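Local coordinates for CocE/NonD family hydrolase (Staphylococcus aureus subsp. aureus COL, PDB 3III), which probably hydrolyses ester or amide bonds as an alpha/beta-hydrolase of the CocE/NonD family, related to the S15 X-Pro dipeptidyl-peptidases, at residues E148-A153 with L181-L186; A427-L432 with L509-K514; L11-V16 with H25-S30. All blocks are in the same frame, centred on the assembly; numbering follows the deposited sequence. Where two conformers were deposited one is given.

How the contacts relate
From the N terminus, contact 3 comes first: the segment before strand 22-30 turns back within a few residues and lies on the outer edge of that strand, at one end of the large mixed sheet. Contact 1 follows in the same alpha/beta-hydrolase part, closing a loop of 27 residues that runs from helix 140-154 through strand 162-168 and helix 170-179. Contact 2 closes a longer loop, rich in strands, in the C-terminal beta domain. The three lie in series, without nesting or crossing. Contacts 1 and 3 are about 16 Å apart at their nearest atoms, whereas contact 2 sits on the opposite side of the chain's centre from both.

Contact 1: residues E148-A153 with L181-L186; sequences EVIEWA and LNPPHL
Both carboxylate oxygens of Glu151, on helix 140-154, accept an N-H from the single residue His185, tying a connecting loop of the alpha/beta-hydrolase fold to a helix beside it. That loop leads from helix 170-179 into strand 186-192 and makes a type I turn from Pro183 to Leu186. Backbone N of His185 donates to Glu151 OE2 at 2.9 Å in a nearly straight bond that uses the syn lone pair. Imidazole ND1 of His185 reaches Glu151 OE1 at 2.6 Å, a short bond arriving on the syn side but 23° out of the carboxylate plane. Seen from the ring, OE1 lies close to the imidazole plane, so the carboxylate meets the ring at its edge; the two planes are 36° apart.

Within Glu151, CG is anti to the carbonyl carbon, and chi2 of -54° bends the chain and turns CD toward the loop. Two bonds, one to each oxygen, fix the rotation of the carboxylate. Pro184 crosses the glutamate at about a right angle, its CD 3.5 Å from Glu151 OE2. Its ring nitrogen also lies close to that oxygen but has no hydrogen to offer.

Beside this polar centre, Ile150 supplies the apolar packing. With CG2 anti to the backbone N, the branch faces Pro183 CB and the amide of Leu186, while the other arm continues to CD1. Tyr147, one turn earlier on the helix, also touches Pro183 and Pro184, and His185 shares backbone hydrogen bonding with Ile163 of strand 162-168. Ile150 CD1 ends against the ring of Pro183, 4.0 Å from CG.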
loop_
_atom_site.group_PDB
_atom_site.type_symbol
_atom_site.label_atom_id
_atom_site.label_comp_id
_atom_site.label_asym_id
_atom_site.label_seq_id
_atom_site.Cartn_x
_atom_site.Cartn_y
_atom_site.Cartn_z
ATOM N N GLU A 148 16.849 -11.482 -12.869
ATOM C CA GLU A 148 17.791 -11.520 -13.997
ATOM C C GLU A 148 18.239 -10.111 -14.467
ATOM O O GLU A 148 19.443 -9.893 -14.821
ATOM C CB GLU A 148 17.249 -12.362 -15.173
ATOM C CG GLU A 148 17.065 -13.841 -14.881
ATOM C CD GLU A 148 17.098 -14.726 -16.126
ATOM O OE1 GLU A 148 18.157 -14.712 -16.773
ATOM O OE2 GLU A 148 16.088 -15.420 -16.439
ATOM N N VAL A 149 17.318 -9.157 -14.471
ATOM C CA VAL A 149 17.635 -7.831 -14.933
ATOM C C VAL A 149 18.573 -7.120 -13.926
ATOM O O VAL A 149 19.500 -6.385 -14.347
ATOM C CB VAL A 149 16.364 -6.984 -15.274
ATOM C CG1 VAL A 149 16.759 -5.613 -15.818
ATOM C CG2 VAL A 149 15.450 -7.751 -16.330
ATOM N N ILE A 150 18.346 -7.331 -12.622
ATOM C CA ILE A 150 19.226 -6.788 -11.576
ATOM C C ILE A 150 20.635 -7.272 -11.780
ATOM O O ILE A 150 21.576 -6.481 -11.782
ATOM C CB ILE A 150 18.722 -7.134 -10.131
ATOM C CG1 ILE A 150 17.432 -6.372 -9.860
ATOM C CG2 ILE A 150 19.805 -6.869 -9.096
ATOM C CD1 ILE A 150 16.659 -6.846 -8.646
ATOM N N GLU A 151 20.791 -8.581 -11.966
ATOM C CA GLU A 151 22.110 -9.183 -12.106
ATOM C C GLU A 151 22.787 -8.786 -13.408
ATOM O O GLU A 151 23.996 -8.623 -13.438
ATOM C CB GLU A 151 22.024 -10.703 -11.924
ATOM C CG GLU A 151 21.579 -11.091 -10.494
ATOM C CD GLU A 151 22.456 -10.457 -9.390
ATOM O OE1 GLU A 151 23.688 -10.746 -9.399
ATOM O OE2 GLU A 151 21.938 -9.678 -8.540
ATOM N N TRP A 152 22.013 -8.607 -14.473
ATOM C CA TRP A 152 22.539 -8.118 -15.742
ATOM C C TRP A 152 23.099 -6.679 -15.614
ATOM O O TRP A 152 24.210 -6.393 -16.077
ATOM C CB TRP A 152 21.440 -8.152 -16.785
ATOM C CG TRP A 152 21.820 -7.497 -18.088
ATOM C CD1 TRP A 152 22.437 -8.084 -19.153
ATOM C CD2 TRP A 152 21.606 -6.148 -18.437
ATOM N NE1 TRP A 152 22.616 -7.162 -20.152
ATOM C CE2 TRP A 152 22.117 -5.964 -19.730
ATOM C CE3 TRP A 152 21.013 -5.060 -17.783
ATOM C CZ2 TRP A 152 22.058 -4.734 -20.387
ATOM C CZ3 TRP A 152 20.939 -3.856 -18.444
ATOM C CH2 TRP A 152 21.477 -3.701 -19.728
ATOM N N ALA A 153 22.330 -5.820 -14.958
ATOM C CA ALA A 153 22.677 -4.440 -14.716
ATOM C C ALA A 153 23.974 -4.323 -13.946
ATOM O O ALA A 153 24.755 -3.444 -14.230
ATOM C CB ALA A 153 21.548 -3.734 -13.930
ATOM N N LEU A 181 13.964 -13.219 -3.247
ATOM C CA LEU A 181 14.902 -14.099 -3.927
ATOM C C LEU A 181 16.410 -13.773 -3.641
ATOM O O LEU A 181 17.259 -14.487 -4.093
ATOM C CB LEU A 181 14.632 -14.038 -5.438
ATOM C CG LEU A 181 13.219 -14.357 -5.947
ATOM C CD1 LEU A 181 13.129 -14.131 -7.460
ATOM C CD2 LEU A 181 12.823 -15.823 -5.529
ATOM N N ASN A 182 16.667 -12.651 -2.966
ATOM C CA ASN A 182 18.005 -12.200 -2.592
ATOM C C ASN A 182 18.991 -12.114 -3.775
ATOM O O ASN A 182 20.021 -12.794 -3.793
ATOM C CB ASN A 182 18.541 -13.096 -1.481
ATOM C CG ASN A 182 17.815 -12.894 -0.224
ATOM O OD1 ASN A 182 17.971 -11.860 0.429
ATOM N ND2 ASN A 182 16.933 -13.844 0.120
ATOM N N PRO A 183 18.708 -11.219 -4.748
ATOM C CA PRO A 183 19.654 -11.055 -5.836
ATOM C C PRO A 183 20.982 -10.551 -5.243
ATOM O O PRO A 183 20.953 -9.601 -4.428
ATOM C CB PRO A 183 18.976 -9.972 -6.742
ATOM C CG PRO A 183 17.558 -9.930 -6.335
ATOM C CD PRO A 183 17.568 -10.295 -4.875
ATOM N N PRO A 184 22.141 -11.174 -5.613
ATOM C CA PRO A 184 23.405 -10.807 -4.976
ATOM C C PRO A 184 23.800 -9.308 -5.119
ATOM O O PRO A 184 24.371 -8.749 -4.187
ATOM C CB PRO A 184 24.429 -11.707 -5.674
ATOM C CG PRO A 184 23.639 -12.899 -6.058
ATOM C CD PRO A 184 22.273 -12.415 -6.374
ATOM N N HIS A 185 23.416 -8.666 -6.215
ATOM C CA HIS A 185 23.740 -7.238 -6.418
ATOM C C HIS A 185 22.641 -6.262 -6.080
ATOM O O HIS A 185 22.797 -5.070 -6.329
ATOM C CB HIS A 185 24.267 -7.041 -7.854
ATOM C CG HIS A 185 25.511 -7.828 -8.107
ATOM N ND1 HIS A 185 25.487 -9.149 -8.499
ATOM C CD2 HIS A 185 26.818 -7.508 -7.930
ATOM C CE1 HIS A 185 26.733 -9.583 -8.623
ATOM N NE2 HIS A 185 27.560 -8.609 -8.277
ATOM N N LEU A 186 21.522 -6.740 -5.514
ATOM C CA LEU A 186 20.514 -5.857 -4.955
ATOM C C LEU A 186 21.056 -5.453 -3.575
ATOM O O LEU A 186 21.082 -6.269 -2.632
ATOM C CB LEU A 186 19.148 -6.558 -4.805
ATOM C CG LEU A 186 18.033 -5.680 -4.205
ATOM C CD1 LEU A 186 17.720 -4.489 -5.129
ATOM C CD2 LEU A 186 16.786 -6.528 -3.819
#

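Contact 2: residues A427-L432 with L509-K514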
loop_
_atom_site.group_PDB
_atom_site.type_symbol
_atom_site.label_atom_id
_atom_site.label_comp_id
_atom_site.label_asym_id
_atom_site.label_seq_id
_atom_site.Cartn_x
_atom_site.Cartn_y
_atom_site.Cartn_z
ATOM N N ALA A 427 -16.416 -2.485 9.161
ATOM C CA ALA A 427 -16.062 -1.706 10.350
ATOM C C ALA A 427 -15.349 -0.445 9.984
ATOM O O ALA A 427 -14.592 -0.362 8.987
ATOM C CB ALA A 427 -15.232 -2.507 11.279
ATOM N N GLY A 428 -15.580 0.576 10.810
ATOM C CA GLY A 428 -14.872 1.794 10.706
ATOM C C GLY A 428 -14.624 2.504 12.015
ATOM O O GLY A 428 -15.398 2.366 12.977
ATOM N N ILE A 429 -13.493 3.213 12.059
ATOM C CA ILE A 429 -13.174 4.114 13.168
ATOM C C ILE A 429 -13.234 5.530 12.634
ATOM O O ILE A 429 -12.606 5.835 11.590
ATOM C CB ILE A 429 -11.765 3.870 13.703
ATOM C CG1 ILE A 429 -11.590 2.392 14.050
ATOM C CG2 ILE A 429 -11.447 4.826 14.966
ATOM C CD1 ILE A 429 -12.610 1.875 15.136
ATOM N N LYS A 430 -13.970 6.388 13.343
ATOM C CA LYS A 430 -14.110 7.824 12.982
ATOM C C LYS A 430 -13.663 8.663 14.192
ATOM O O LYS A 430 -13.698 8.187 15.341
ATOM C CB LYS A 430 -15.573 8.173 12.652
ATOM C CG LYS A 430 -16.130 7.459 11.472
ATOM C CD LYS A 430 -17.555 7.812 11.137
ATOM C CE LYS A 430 -17.926 7.181 9.788
ATOM N NZ LYS A 430 -17.180 7.762 8.620
ATOM N N LYS A 431 -13.258 9.899 13.917
ATOM C CA LYS A 431 -12.980 10.893 14.929
ATOM C C LYS A 431 -13.984 11.979 14.757
ATOM O O LYS A 431 -14.243 12.389 13.596
ATOM C CB LYS A 431 -11.596 11.507 14.762
ATOM C CG LYS A 431 -11.325 12.529 15.918
ATOM C CD LYS A 431 -9.882 12.935 16.066
ATOM C CE LYS A 431 -9.539 14.260 15.466
ATOM N NZ LYS A 431 -8.293 14.885 15.976
ATOM N N LEU A 432 -14.572 12.428 15.882
ATOM C CA LEU A 432 -15.529 13.490 15.886
ATOM C C LEU A 432 -14.932 14.624 16.724
ATOM O O LEU A 432 -14.337 14.370 17.782
ATOM C CB LEU A 432 -16.872 13.067 16.478
ATOM C CG LEU A 432 -17.525 11.744 16.085
ATOM C CD1 LEU A 432 -18.920 11.660 16.737
ATOM C CD2 LEU A 432 -17.631 11.680 14.577
ATOM N N LEU A 509 -13.914 9.142 19.690
ATOM C CA LEU A 509 -13.708 8.041 18.771
ATOM C C LEU A 509 -15.011 7.330 18.646
ATOM O O LEU A 509 -15.739 7.088 19.661
ATOM C CB LEU A 509 -12.611 7.102 19.325
ATOM C CG LEU A 509 -12.326 5.828 18.517
ATOM C CD1 LEU A 509 -10.861 5.316 18.759
ATOM C CD2 LEU A 509 -13.328 4.729 18.808
ATOM N N GLU A 510 -15.340 6.992 17.417
ATOM C CA GLU A 510 -16.580 6.298 17.113
ATOM C C GLU A 510 -16.285 5.053 16.303
ATOM O O GLU A 510 -15.605 5.114 15.275
ATOM C CB GLU A 510 -17.525 7.188 16.336
ATOM C CG GLU A 510 -18.906 6.567 16.073
ATOM C CD GLU A 510 -19.775 7.476 15.201
ATOM O OE1 GLU A 510 -19.229 8.210 14.336
ATOM O OE2 GLU A 510 -20.998 7.465 15.383
ATOM N N VAL A 511 -16.771 3.921 16.795
ATOM C CA VAL A 511 -16.792 2.702 16.033
ATOM C C VAL A 511 -18.129 2.627 15.296
ATOM O O VAL A 511 -19.169 2.785 15.917
ATOM C CB VAL A 511 -16.746 1.465 16.954
ATOM C CG1 VAL A 511 -17.109 0.222 16.139
ATOM C CG2 VAL A 511 -15.421 1.326 17.561
ATOM N N VAL A 512 -18.107 2.271 14.010
ATOM C CA VAL A 512 -19.307 2.068 13.221
ATOM C C VAL A 512 -19.236 0.634 12.672
ATOM O O VAL A 512 -18.183 0.203 12.208
ATOM C CB VAL A 512 -19.356 3.021 12.024
ATOM C CG1 VAL A 512 -20.583 2.742 11.145
ATOM C CG2 VAL A 512 -19.289 4.490 12.480
ATOM N N VAL A 513 -20.354 -0.090 12.725
ATOM C CA VAL A 513 -20.471 -1.400 12.124
ATOM C C VAL A 513 -21.686 -1.364 11.202
ATOM O O VAL A 513 -22.787 -0.904 11.598
ATOM C CB VAL A 513 -20.573 -2.508 13.191
ATOM C CG1 VAL A 513 -20.668 -3.923 12.491
ATOM C CG2 VAL A 513 -19.409 -2.463 14.146
ATOM N N LYS A 514 -21.556 -1.928 10.005
ATOM C CA LYS A 514 -22.572 -1.744 8.993
ATOM C C LYS A 514 -22.520 -2.907 8.007
ATOM O O LYS A 514 -21.512 -3.618 7.915
ATOM C CB LYS A 514 -22.190 -0.438 8.253
ATOM C CG LYS A 514 -23.270 0.142 7.409
ATOM C CD LYS A 514 -22.783 1.447 6.774
ATOM C CE LYS A 514 -23.922 2.153 6.137
ATOM N NZ LYS A 514 -23.517 3.029 5.021
#
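Ile429 and Val511 meet as a non-hydrogen-bonded pair of two antiparallel strands, 424-432 and 508-514, neighbours in the five-stranded sheet of the C-terminal beta-sandwich domain. The short strand axes run 151° apart in direction. Two hydrogen-bonded pairs, Gly428 with Val512 and Lys430 with Glu510, give four backbone bonds, the shortest of them Lys430 N to Glu510 O at 2.8 Å.

On the face carrying Ala427, Ile429, Leu509 and Val511 the packing is apolar. The two arms of Ile429 part company: CG2, anti to the backbone N, lies 3.8 Å from Leu509 CG, while chi1 of -53° sets CG1 anti to the carbonyl carbon and chi2 of -59° then turns CD1 to Val511 CG2, 3.8 Å away. Both approaches are oblique, and between them the two branches span Leu509 and Val511. Leu496 of strand 490-503 and Leu411 of strand 408-417, from the other sheet, pack against this face, placing it in the core between the sheets.

On the opposite face of the sheet, Lys430 and Glu510 run side by side and point the same way, yet form no salt bridge: Lys430 NZ stays 6.1 Å from Glu510 OE1. Their contact is through the aliphatic part of the lysine, with CD 3.6 Å from Glu510 OE1. Lys430 NZ instead forms a salt bridge to Glu438 OE2 and a hydrogen bond to Gln451 OE1, and Glu510 OE2 bonds to Ser394 OG on strand 392-398. CD and CE of Lys430 also rest 4.0 Å from Val512 CG2; Leu432 CD2 comes to Glu510 OE1 at 3.8 Å.

Contact 3: residues L11-V16 with H25-S30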
loop_
_atom_site.group_PDB
_atom_site.type_symbol
_atom_site.label_atom_id
_atom_site.label_comp_id
_atom_site.label_asym_id
_atom_site.label_seq_id
_atom_site.Cartn_x
_atom_site.Cartn_y
_atom_site.Cartn_z
ATOM N N LEU A 11 19.998 24.773 -23.698
ATOM C CA LEU A 11 19.611 23.569 -24.398
ATOM C C LEU A 11 18.105 23.592 -24.493
ATOM O O LEU A 11 17.453 24.279 -23.694
ATOM C CB LEU A 11 20.059 22.341 -23.604
ATOM C CG LEU A 11 21.543 22.385 -23.231
ATOM C CD1 LEU A 11 21.845 21.486 -22.037
ATOM C CD2 LEU A 11 22.376 22.033 -24.466
ATOM N N THR A 12 17.570 22.889 -25.486
ATOM C CA THR A 12 16.129 22.603 -25.585
ATOM C C THR A 12 15.894 21.211 -24.994
ATOM O O THR A 12 16.673 20.310 -25.201
ATOM C CB THR A 12 15.587 22.671 -27.067
ATOM O OG1 THR A 12 14.177 22.869 -27.041
ATOM C CG2 THR A 12 15.851 21.385 -27.895
ATOM N N VAL A 13 14.819 21.059 -24.237
ATOM C CA VAL A 13 14.404 19.792 -23.722
ATOM C C VAL A 13 13.965 18.849 -24.858
ATOM O O VAL A 13 13.201 19.250 -25.761
ATOM C CB VAL A 13 13.257 19.998 -22.710
ATOM C CG1 VAL A 13 12.573 18.680 -22.368
ATOM C CG2 VAL A 13 13.810 20.762 -21.411
ATOM N N THR A 14 14.420 17.597 -24.755
ATOM C CA THR A 14 14.079 16.537 -25.711
ATOM C C THR A 14 12.607 16.224 -25.500
ATOM O O THR A 14 12.143 16.012 -24.373
ATOM C CB THR A 14 14.952 15.308 -25.498
ATOM O OG1 THR A 14 16.316 15.729 -25.594
ATOM C CG2 THR A 14 14.639 14.199 -26.546
ATOM N N HIS A 15 11.870 16.318 -26.583
ATOM C CA HIS A 15 10.434 16.116 -26.564
ATOM C C HIS A 15 10.374 14.497 -26.578
ATOM O O HIS A 15 10.923 13.804 -27.488
ATOM C CB HIS A 15 9.700 16.996 -27.722
ATOM C CG HIS A 15 9.847 18.565 -27.688
ATOM N ND1 HIS A 15 9.910 19.320 -28.855
ATOM C CD2 HIS A 15 9.789 19.515 -26.710
ATOM C CE1 HIS A 15 9.984 20.630 -28.601
ATOM N NE2 HIS A 15 9.901 20.794 -27.312
ATOM N N VAL A 16 9.826 13.890 -25.516
ATOM C CA VAL A 16 10.007 12.412 -25.217
ATOM C C VAL A 16 9.388 11.427 -26.228
ATOM O O VAL A 16 9.930 10.346 -26.514
ATOM C CB VAL A 16 9.543 12.010 -23.759
ATOM C CG1 VAL A 16 8.100 12.428 -23.462
ATOM C CG2 VAL A 16 9.767 10.474 -23.488
ATOM N N HIS A 25 21.434 11.101 -27.035
ATOM C CA HIS A 25 21.778 12.194 -26.142
ATOM C C HIS A 25 20.575 13.055 -26.017
ATOM O O HIS A 25 20.078 13.557 -27.016
ATOM C CB HIS A 25 22.946 12.960 -26.677
ATOM C CG HIS A 25 24.200 12.165 -26.676
ATOM N ND1 HIS A 25 25.126 12.238 -25.659
ATOM C CD2 HIS A 25 24.678 11.257 -27.563
ATOM C CE1 HIS A 25 26.134 11.420 -25.923
ATOM N NE2 HIS A 25 25.889 10.816 -27.074
ATOM N N ILE A 26 20.060 13.182 -24.804
ATOM C CA ILE A 26 18.834 13.897 -24.573
ATOM C C ILE A 26 19.054 14.991 -23.532
ATOM O O ILE A 26 20.090 15.018 -22.864
ATOM C CB ILE A 26 17.716 12.929 -24.128
ATOM C CG1 ILE A 26 17.982 12.425 -22.724
ATOM C CG2 ILE A 26 17.621 11.760 -25.133
ATOM C CD1 ILE A 26 16.749 11.852 -21.989
ATOM N N VAL A 27 18.077 15.883 -23.437
ATOM C CA VAL A 27 18.031 16.935 -22.421
ATOM C C VAL A 27 16.686 16.759 -21.680
ATOM O O VAL A 27 15.621 16.824 -22.309
ATOM C CB VAL A 27 18.145 18.342 -23.067
ATOM C CG1 VAL A 27 17.993 19.468 -22.068
ATOM C CG2 VAL A 27 19.481 18.497 -23.858
ATOM N N VAL A 28 16.751 16.626 -20.362
ATOM C CA VAL A 28 15.600 16.286 -19.499
ATOM C C VAL A 28 15.146 17.563 -18.814
ATOM O O VAL A 28 15.971 18.352 -18.383
ATOM C CB VAL A 28 15.975 15.164 -18.437
ATOM C CG1 VAL A 28 14.826 14.953 -17.349
ATOM C CG2 VAL A 28 16.301 13.860 -19.136
ATOM N N ASP A 29 13.831 17.731 -18.708
ATOM C CA ASP A 29 13.230 18.838 -17.967
ATOM C C ASP A 29 13.209 18.459 -16.482
ATOM O O ASP A 29 12.199 18.049 -15.947
ATOM C CB ASP A 29 11.822 19.150 -18.474
ATOM C CG ASP A 29 10.926 17.878 -18.612
ATOM O OD1 ASP A 29 11.368 16.758 -18.924
ATOM O OD2 ASP A 29 9.771 17.991 -18.358
ATOM N N SER A 30 14.358 18.541 -15.820
ATOM C CA SER A 30 14.426 18.159 -14.420
ATOM C C SER A 30 13.633 19.162 -13.561
ATOM O O SER A 30 13.720 20.354 -13.767
ATOM C CB SER A 30 15.879 18.104 -13.915
ATOM O OG SER A 30 15.886 17.938 -12.502
#
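A threonine hydroxyl takes the place of a backbone carbonyl here: Thr14 OG1 accepts the backbone N-H of Val27 at 2.8 Å, with an N-H...O angle of 165°. The main chain of the same threonine supplies the return bond, Thr14 N to Val27 O, also 2.8 Å long and directed at a lone pair in the carbonyl plane. Thr14 thus satisfies both polar backbone atoms of Val27 although the two segments do not run as paired strands; their end-to-end directions differ by 98°. The hydroxyl is in position because chi1 of Thr14 is -56°, which sets OG1 anti to the carbonyl carbon. OG1 also lies 3.3 Å from Ile26 CA, and Thr14 CG2 reaches the Ile26 side chain more loosely.

Val27 points its side chain into the segment 11-14. Thr12 O sits 3.3 Å from Val27 CB, a close approach, with both methyl groups of the valine also near the oxygen. Leu11 CB lies equally close to these methyls, at 3.9 Å from Val27 CG1 and from Val27 CG2. Farther along strand 22-30, Val13 crosses Asp29 at about a right angle; its CG2 is 3.9 Å from Asp29 CB, while CG1 lies near Val27 O. Asp29 is the centre of an inverse gamma turn, and its carboxylate hydrogen-bonds to Ser101 OG. A bound nickel ion lies about 5 Å from the side chain of Thr12.

Strand 22-30 is outermost in the mixed sheet, and backbone hydrogen bonds of Ile26 with Met38 and Val28 with Gln36 join it to strand 36-47. Val27 therefore turns its backbone polar groups to the outer edge. There the N-terminal segment covers the outermost strand through both of these groups, at the border of the central mixed sheet of an alpha/beta-hydrolase fold.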